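Local coordinates for protein Dok-7 (Mus musculus, PDB 3ML4), which activates the receptor tyrosine kinase MuSK by dimerising it, as a phosphoinositide-binding cytoplasmic adaptor essential for forming neuromuscular synapses, at residues N169-E174 with Q195-F200; S25-L30 with C49-G54. All blocks are in the same frame, centred on the assembly; numbering follows the deposited sequence.

Interaction 1: residues N169-E174 with Q195-F200; sequences NGFIFE and QMSFLF
F171 makes nearly all of the strand's share of this contact, its ring reaching from the strand into the surface of the helix, where M196, S197 and F200 meet it on different sides. CG lies anti to the backbone N (chi1 176°), which extends the ring toward the helix. Over one face comes the selenomethionine M196: its CB makes a CH-pi contact, 4.1 Å from the centroid of the F171 ring, and stands 3.8 Å from F171 CD1. The chain bends at chi3 and its end turns away, leaving M196 SE in an oblique Met-aromatic contact, 4.7 Å from the F171 ring centroid. F171 CE1 lies against the backbone of S197, 3.7 Å from S197 N, in an oblique van der Waals contact; S197 also touches the bound peptide. At the far end the F171 ring turns its edge, at CZ, to the face of the F200 ring, a T-shaped pair with planes at 79° and centroids 5.1 Å apart. With an alanine here, a gap would probably open between strand and helix, and the F200 face and M196 side chain would lose the ring between them. Further along, F173 also points toward the helix but turns its ring into an edge-to-face pair with W156, adding little here. This is the hydrophobic seam by which helix 193-203 covers the PTB sheet: M196 continues onto F118 and V120 of strand 115-122, and F200 pairs with Y164 of strand 161-167.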
ATOM      1  N   ASN B 169       5.492 -29.372 -16.972  1.00 29.84           N
ATOM      2  CA  ASN B 169       6.762 -28.623 -17.070  1.00 29.98           C
ATOM      3  C   ASN B 169       6.642 -27.142 -17.466  1.00 29.64           C
ATOM      4  O   ASN B 169       7.575 -26.560 -18.022  1.00 29.53           O
ATOM      5  CB  ASN B 169       7.769 -29.359 -17.981  1.00 30.34           C
ATOM      6  CG  ASN B 169       9.233 -28.961 -17.703  1.00 31.46           C
ATOM      7  OD1 ASN B 169       9.535 -28.242 -16.736  1.00 31.62           O
ATOM      8  ND2 ASN B 169      10.145 -29.435 -18.557  1.00 31.33           N
ATOM      9  N   GLY B 170       5.504 -26.527 -17.165  1.00 29.51           N
ATOM     10  CA  GLY B 170       5.310 -25.133 -17.529  1.00 29.11           C
ATOM     11  C   GLY B 170       4.131 -24.427 -16.900  1.00 28.97           C
ATOM     12  O   GLY B 170       3.488 -24.940 -15.982  1.00 28.82           O
ATOM     13  N   PHE B 171       3.852 -23.240 -17.430  1.00 29.01           N
ATOM     14  CA  PHE B 171       2.796 -22.359 -16.952  1.00 29.04           C
ATOM     15  C   PHE B 171       2.369 -21.446 -18.099  1.00 28.98           C
ATOM     16  O   PHE B 171       3.211 -20.835 -18.760  1.00 28.93           O
ATOM     17  CB  PHE B 171       3.312 -21.522 -15.771  1.00 29.14           C
ATOM     18  CG  PHE B 171       2.323 -20.510 -15.249  1.00 28.95           C
ATOM     19  CD1 PHE B 171       1.354 -20.882 -14.318  1.00 29.39           C
ATOM     20  CD2 PHE B 171       2.382 -19.183 -15.663  1.00 28.70           C
ATOM     21  CE1 PHE B 171       0.442 -19.952 -13.819  1.00 28.95           C
ATOM     22  CE2 PHE B 171       1.482 -18.244 -15.172  1.00 29.15           C
ATOM     23  CZ  PHE B 171       0.506 -18.631 -14.247  1.00 29.62           C
ATOM     24  N   ILE B 172       1.062 -21.353 -18.324  1.00 28.95           N
ATOM     25  CA  ILE B 172       0.509 -20.507 -19.380  1.00 28.88           C
ATOM     26  C   ILE B 172      -0.320 -19.386 -18.764  1.00 29.16           C
ATOM     27  O   ILE B 172      -1.084 -19.626 -17.830  1.00 29.20           O
ATOM     28  CB  ILE B 172      -0.381 -21.332 -20.366  1.00 28.73           C
ATOM     29  CG1 ILE B 172       0.451 -22.394 -21.098  1.00 28.68           C
ATOM     30  CG2 ILE B 172      -1.087 -20.420 -21.372  1.00 28.15           C
ATOM     31  CD1 ILE B 172      -0.382 -23.467 -21.808  1.00 28.65           C
ATOM     32  N   PHE B 173      -0.160 -18.169 -19.277  1.00 29.48           N
ATOM     33  CA  PHE B 173      -1.073 -17.080 -18.931  1.00 29.94           C
ATOM     34  C   PHE B 173      -1.476 -16.232 -20.145  1.00 30.56           C
ATOM     35  O   PHE B 173      -0.707 -16.090 -21.098  1.00 30.79           O
ATOM     36  CB  PHE B 173      -0.514 -16.218 -17.788  1.00 29.61           C
ATOM     37  CG  PHE B 173       0.678 -15.384 -18.162  1.00 29.24           C
ATOM     38  CD1 PHE B 173       1.960 -15.916 -18.110  1.00 28.70           C
ATOM     39  CD2 PHE B 173       0.522 -14.051 -18.537  1.00 29.07           C
ATOM     40  CE1 PHE B 173       3.069 -15.139 -18.447  1.00 28.26           C
ATOM     41  CE2 PHE B 173       1.631 -13.266 -18.875  1.00 28.68           C
ATOM     42  CZ  PHE B 173       2.903 -13.812 -18.827  1.00 28.49           C
ATOM     43  N   GLU B 174      -2.690 -15.684 -20.105  1.00 31.14           N
ATOM     44  CA  GLU B 174      -3.195 -14.855 -21.190  1.00 31.89           C
ATOM     45  C   GLU B 174      -3.598 -13.454 -20.722  1.00 32.31           C
ATOM     46  O   GLU B 174      -4.420 -13.300 -19.821  1.00 32.56           O
ATOM     47  CB  GLU B 174      -4.364 -15.545 -21.900  1.00 31.69           C
ATOM     48  CG  GLU B 174      -4.955 -14.735 -23.053  1.00 32.13           C
ATOM     49  CD  GLU B 174      -6.257 -15.304 -23.597  1.00 32.42           C
ATOM     50  OE1 GLU B 174      -6.723 -16.360 -23.107  1.00 32.15           O
ATOM     51  OE2 GLU B 174      -6.818 -14.682 -24.527  1.00 33.37           O
ATOM     52  N   GLN B 195       2.774 -24.126  -8.223  1.00 32.90           N
ATOM     53  CA  GLN B 195       3.030 -23.039  -7.273  1.00 33.31           C
ATOM     54  C   GLN B 195       2.664 -21.671  -7.828  1.00 33.44           C
ATOM     55  O   GLN B 195       2.176 -20.818  -7.091  1.00 33.60           O
ATOM     56  CB  GLN B 195       4.492 -23.032  -6.829  1.00 33.15           C
ATOM     57  CG  GLN B 195       4.758 -23.906  -5.627  1.00 34.02           C
ATOM     58  CD  GLN B 195       6.214 -24.289  -5.477  1.00 35.04           C
ATOM     59  OE1 GLN B 195       7.120 -23.536  -5.852  1.00 35.67           O
ATOM     60  NE2 GLN B 195       6.450 -25.472  -4.919  1.00 35.04           N
HETATM   61  N   MSE B 196       2.896 -21.466  -9.122  1.00 33.43           N
HETATM   62  CA  MSE B 196       2.576 -20.193  -9.757  1.00 34.28           C
HETATM   63  C   MSE B 196       1.071 -19.981  -9.870  1.00 33.00           C
HETATM   64  O   MSE B 196       0.570 -18.896  -9.579  1.00 32.80           O
HETATM   65  CB  MSE B 196       3.242 -20.079 -11.131  1.00 34.18           C
HETATM   66  CG  MSE B 196       4.747 -19.896 -11.061  1.00 35.28           C
HETATM   67 SE   MSE B 196       5.645 -20.100 -12.788  1.00 38.58          SE
HETATM   68  CE  MSE B 196       7.148 -21.129 -12.145  1.00 35.35           C
ATOM     69  N   SER B 197       0.368 -21.034 -10.280  1.00 32.19           N
ATOM     70  CA  SER B 197      -1.078 -21.002 -10.485  1.00 31.20           C
ATOM     71  C   SER B 197      -1.826 -20.788  -9.170  1.00 30.74           C
ATOM     72  O   SER B 197      -2.805 -20.033  -9.115  1.00 30.50           O
ATOM     73  CB  SER B 197      -1.536 -22.302 -11.152  1.00 31.22           C
ATOM     74  OG  SER B 197      -2.823 -22.160 -11.721  1.00 31.05           O
ATOM     75  N   PHE B 198      -1.357 -21.456  -8.117  1.00 29.82           N
ATOM     76  CA  PHE B 198      -1.948 -21.323  -6.796  1.00 29.18           C
ATOM     77  C   PHE B 198      -1.738 -19.920  -6.217  1.00 28.60           C
ATOM     78  O   PHE B 198      -2.631 -19.363  -5.572  1.00 28.38           O
ATOM     79  CB  PHE B 198      -1.387 -22.380  -5.851  1.00 29.32           C
ATOM     80  CG  PHE B 198      -1.706 -22.127  -4.410  1.00 29.77           C
ATOM     81  CD1 PHE B 198      -2.992 -22.355  -3.919  1.00 29.69           C
ATOM     82  CD2 PHE B 198      -0.724 -21.652  -3.541  1.00 29.66           C
ATOM     83  CE1 PHE B 198      -3.289 -22.121  -2.584  1.00 30.13           C
ATOM     84  CE2 PHE B 198      -1.009 -21.418  -2.204  1.00 29.66           C
ATOM     85  CZ  PHE B 198      -2.291 -21.648  -1.723  1.00 29.65           C
ATOM     86  N   LEU B 199      -0.552 -19.365  -6.447  1.00 27.82           N
ATOM     87  CA  LEU B 199      -0.258 -17.994  -6.067  1.00 27.10           C
ATOM     88  C   LEU B 199      -1.225 -17.047  -6.773  1.00 26.57           C
ATOM     89  O   LEU B 199      -1.811 -16.160  -6.150  1.00 26.26           O
ATOM     90  CB  LEU B 199       1.180 -17.648  -6.443  1.00 27.09           C
ATOM     91  CG  LEU B 199       1.823 -16.477  -5.707  1.00 26.59           C
ATOM     92  CD1 LEU B 199       2.464 -17.003  -4.443  1.00 26.80           C
ATOM     93  CD2 LEU B 199       2.857 -15.803  -6.587  1.00 26.16           C
ATOM     94  N   PHE B 200      -1.386 -17.262  -8.077  1.00 26.09           N
ATOM     95  CA  PHE B 200      -2.323 -16.510  -8.905  1.00 25.72           C
ATOM     96  C   PHE B 200      -3.761 -16.631  -8.395  1.00 25.55           C
ATOM     97  O   PHE B 200      -4.456 -15.626  -8.242  1.00 25.72           O
ATOM     98  CB  PHE B 200      -2.224 -16.981 -10.359  1.00 25.58           C
ATOM     99  CG  PHE B 200      -1.172 -16.272 -11.177  1.00 25.32           C
ATOM    100  CD1 PHE B 200       0.082 -15.968 -10.642  1.00 25.84           C
ATOM    101  CD2 PHE B 200      -1.430 -15.938 -12.501  1.00 25.17           C
ATOM    102  CE1 PHE B 200       1.055 -15.322 -11.410  1.00 25.85           C
ATOM    103  CE2 PHE B 200      -0.467 -15.288 -13.278  1.00 25.71           C
ATOM    104  CZ  PHE B 200       0.778 -14.982 -12.730  1.00 25.80           C
TER

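Interaction 2: residues S25-L30 with C49-G54; sequences SRWLVL and CERSKG
W27 and R51 reach for one carboxylate, that of E12 on strand 11-17: W27 NE1 hydrogen-bonds to OE1, while R51 NH2 forms a salt bridge with OE2. Between the two segments themselves the contact is van der Waals, made by the carbon chain and one guanidinium face of R51. R51 CG lies 3.6 Å from W27 NE1, at an oblique approach to the indole. That CG is roughly anti to the backbone N (chi1 152°), and the chain then bends at chi2 (79°), which carries the guanidinium past the tryptophan toward V29. There the methyl V29 CG2 sits over one face of the guanidinium, 3.8 Å from R51 NE, and indole and guanidinium planes are 29° apart. R51 NH1 adds a hydrogen bond to the E7 carbonyl, which together with E12 helps fix how the flat group is turned. W27 and V29 alternate with L28 and L30, whose side chains meet helix 98-112 on the other face of the strand. Just past R51 the short helix ends in a Schellman motif at G54. The arrangement is that of a PH domain whose link between strands 40-45 and 59-71 contains a small helix, set against the face of the sheet turned from the C-terminal helix.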
ATOM      1  N   SER B  25      31.242   2.201  -0.564  1.00 43.02           N
ATOM      2  CA  SER B  25      30.679   1.674   0.676  1.00 42.86           C
ATOM      3  C   SER B  25      30.090   2.786   1.540  1.00 42.97           C
ATOM      4  O   SER B  25      30.700   3.850   1.713  1.00 42.92           O
ATOM      5  CB  SER B  25      31.723   0.894   1.468  1.00 42.69           C
ATOM      6  OG  SER B  25      31.126   0.268   2.592  1.00 42.71           O
ATOM      7  N   ARG B  26      28.897   2.524   2.071  1.00 42.73           N
ATOM      8  CA  ARG B  26      28.151   3.488   2.866  1.00 42.65           C
ATOM      9  C   ARG B  26      27.112   2.749   3.693  1.00 42.36           C
ATOM     10  O   ARG B  26      26.687   1.655   3.317  1.00 42.44           O
ATOM     11  CB  ARG B  26      27.491   4.547   1.968  1.00 42.60           C
ATOM     12  CG  ARG B  26      28.412   5.726   1.643  1.00 42.95           C
ATOM     13  CD  ARG B  26      27.833   6.681   0.615  1.00 43.21           C
ATOM     14  NE  ARG B  26      28.883   7.469  -0.032  1.00 44.69           N
ATOM     15  CZ  ARG B  26      28.709   8.680  -0.559  1.00 45.52           C
ATOM     16  NH1 ARG B  26      27.523   9.277  -0.506  1.00 45.90           N
ATOM     17  NH2 ARG B  26      29.732   9.304  -1.129  1.00 45.64           N
ATOM     18  N   TRP B  27      26.728   3.331   4.830  1.00 42.00           N
ATOM     19  CA  TRP B  27      25.688   2.746   5.672  1.00 41.54           C
ATOM     20  C   TRP B  27      24.325   3.081   5.071  1.00 41.57           C
ATOM     21  O   TRP B  27      23.986   4.257   4.893  1.00 41.48           O
ATOM     22  CB  TRP B  27      25.803   3.244   7.114  1.00 41.06           C
ATOM     23  CG  TRP B  27      24.821   2.615   8.066  1.00 40.73           C
ATOM     24  CD1 TRP B  27      23.567   3.068   8.364  1.00 40.62           C
ATOM     25  CD2 TRP B  27      25.012   1.425   8.851  1.00 40.37           C
ATOM     26  NE1 TRP B  27      22.964   2.237   9.282  1.00 41.03           N
ATOM     27  CE2 TRP B  27      23.830   1.222   9.600  1.00 40.50           C
ATOM     28  CE3 TRP B  27      26.066   0.514   8.995  1.00 39.99           C
ATOM     29  CZ2 TRP B  27      23.670   0.143  10.478  1.00 40.48           C
ATOM     30  CZ3 TRP B  27      25.907  -0.562   9.868  1.00 40.46           C
ATOM     31  CH2 TRP B  27      24.717  -0.735  10.598  1.00 40.51           C
ATOM     32  N   LEU B  28      23.563   2.038   4.744  1.00 41.60           N
ATOM     33  CA  LEU B  28      22.294   2.195   4.032  1.00 41.51           C
ATOM     34  C   LEU B  28      21.107   1.868   4.912  1.00 41.46           C
ATOM     35  O   LEU B  28      21.082   0.835   5.583  1.00 41.56           O
ATOM     36  CB  LEU B  28      22.264   1.319   2.771  1.00 41.57           C
ATOM     37  CG  LEU B  28      21.045   1.399   1.842  1.00 41.55           C
ATOM     38  CD1 LEU B  28      20.988   2.726   1.091  1.00 40.99           C
ATOM     39  CD2 LEU B  28      21.053   0.246   0.862  1.00 41.39           C
ATOM     40  N   VAL B  29      20.129   2.765   4.898  1.00 41.38           N
ATOM     41  CA  VAL B  29      18.867   2.568   5.607  1.00 41.26           C
ATOM     42  C   VAL B  29      17.727   2.409   4.598  1.00 41.11           C
ATOM     43  O   VAL B  29      17.498   3.289   3.758  1.00 40.91           O
ATOM     44  CB  VAL B  29      18.574   3.745   6.586  1.00 41.28           C
ATOM     45  CG1 VAL B  29      17.111   3.759   7.030  1.00 41.26           C
ATOM     46  CG2 VAL B  29      19.497   3.682   7.792  1.00 41.28           C
ATOM     47  N   LEU B  30      17.027   1.280   4.678  1.00 40.97           N
ATOM     48  CA  LEU B  30      15.827   1.065   3.876  1.00 40.92           C
ATOM     49  C   LEU B  30      14.596   1.038   4.751  1.00 40.96           C
ATOM     50  O   LEU B  30      14.554   0.329   5.760  1.00 40.86           O
ATOM     51  CB  LEU B  30      15.917  -0.230   3.064  1.00 40.81           C
ATOM     52  CG  LEU B  30      16.813  -0.196   1.824  1.00 41.00           C
ATOM     53  CD1 LEU B  30      16.853  -1.562   1.165  1.00 40.77           C
ATOM     54  CD2 LEU B  30      16.370   0.884   0.819  1.00 40.67           C
ATOM     55  N   CYS B  49      28.207   5.805  12.375  1.00 57.74           N
ATOM     56  CA  CYS B  49      28.237   6.855  13.398  1.00 58.11           C
ATOM     57  C   CYS B  49      27.339   8.039  13.055  1.00 58.14           C
ATOM     58  O   CYS B  49      26.561   8.484  13.899  1.00 58.22           O
ATOM     59  CB  CYS B  49      29.667   7.331  13.654  1.00 58.16           C
ATOM     60  SG  CYS B  49      30.750   6.047  14.310  1.00 59.42           S
ATOM     61  N   GLU B  50      27.449   8.540  11.823  1.00 58.14           N
ATOM     62  CA  GLU B  50      26.583   9.615  11.335  1.00 58.23           C
ATOM     63  C   GLU B  50      25.110   9.271  11.552  1.00 58.33           C
ATOM     64  O   GLU B  50      24.290  10.149  11.842  1.00 58.53           O
ATOM     65  CB  GLU B  50      26.830   9.871   9.848  1.00 58.33           C
ATOM     66  CG  GLU B  50      27.982  10.808   9.530  1.00 58.13           C
ATOM     67  CD  GLU B  50      27.945  11.300   8.090  1.00 58.17           C
ATOM     68  OE1 GLU B  50      26.844  11.370   7.502  1.00 57.94           O
ATOM     69  OE2 GLU B  50      29.019  11.621   7.542  1.00 58.19           O
ATOM     70  N   ARG B  51      24.795   7.984  11.402  1.00 58.41           N
ATOM     71  CA  ARG B  51      23.461   7.433  11.636  1.00 58.34           C
ATOM     72  C   ARG B  51      23.183   7.282  13.136  1.00 58.32           C
ATOM     73  O   ARG B  51      22.087   7.609  13.605  1.00 58.34           O
ATOM     74  CB  ARG B  51      23.321   6.093  10.887  1.00 58.33           C
ATOM     75  CG  ARG B  51      22.357   5.063  11.477  1.00 57.92           C
ATOM     76  CD  ARG B  51      20.906   5.373  11.153  1.00 57.28           C
ATOM     77  NE  ARG B  51      20.038   4.258  11.520  1.00 56.96           N
ATOM     78  CZ  ARG B  51      18.748   4.371  11.824  1.00 56.66           C
ATOM     79  NH1 ARG B  51      18.160   5.563  11.824  1.00 56.50           N
ATOM     80  NH2 ARG B  51      18.048   3.289  12.143  1.00 55.95           N
ATOM     81  N   SER B  52      24.183   6.794  13.874  1.00 58.24           N
ATOM     82  CA  SER B  52      24.107   6.663  15.332  1.00 58.08           C
ATOM     83  C   SER B  52      23.834   8.022  15.969  1.00 57.84           C
ATOM     84  O   SER B  52      22.935   8.156  16.801  1.00 57.91           O
ATOM     85  CB  SER B  52      25.409   6.080  15.896  1.00 58.12           C
ATOM     86  OG  SER B  52      25.881   4.999  15.110  1.00 58.51           O
ATOM     87  N   LYS B  53      24.602   9.028  15.549  1.00 57.53           N
ATOM     88  CA  LYS B  53      24.471  10.398  16.045  1.00 57.11           C
ATOM     89  C   LYS B  53      23.223  11.077  15.491  1.00 56.89           C
ATOM     90  O   LYS B  53      22.975  12.256  15.757  1.00 56.97           O
ATOM     91  CB  LYS B  53      25.721  11.214  15.700  1.00 57.03           C
ATOM     92  N   GLY B  54      22.445  10.323  14.716  1.00 56.57           N
ATOM     93  CA  GLY B  54      21.158  10.781  14.196  1.00 55.95           C
ATOM     94  C   GLY B  54      21.216  12.083  13.423  1.00 55.43           C
ATOM     95  O   GLY B  54      20.345  12.935  13.584  1.00 55.62           O
TER

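How the interactions relate
The two contacts show one principle, helix residues packing on a sheet, as a broad cover in one case and a single arginine in the other, in two related folds. Interaction 1 belongs to the PTB domain and interaction 2 to the PH domain; their centres are about 41 Å apart on opposite sides of the chain's centre, and no strand or helix is shared. In interaction 1 all four touching residues are buried, and the chemistry is aromatic, with a Met-aromatic contact made by selenomethionine, as suits a core between sheet and C-terminal helix. Interaction 2 is smaller and only partly buried; an arginine lies along W27 and V29 while its charged end is held by E12 of strand 11-17 and the E7 carbonyl.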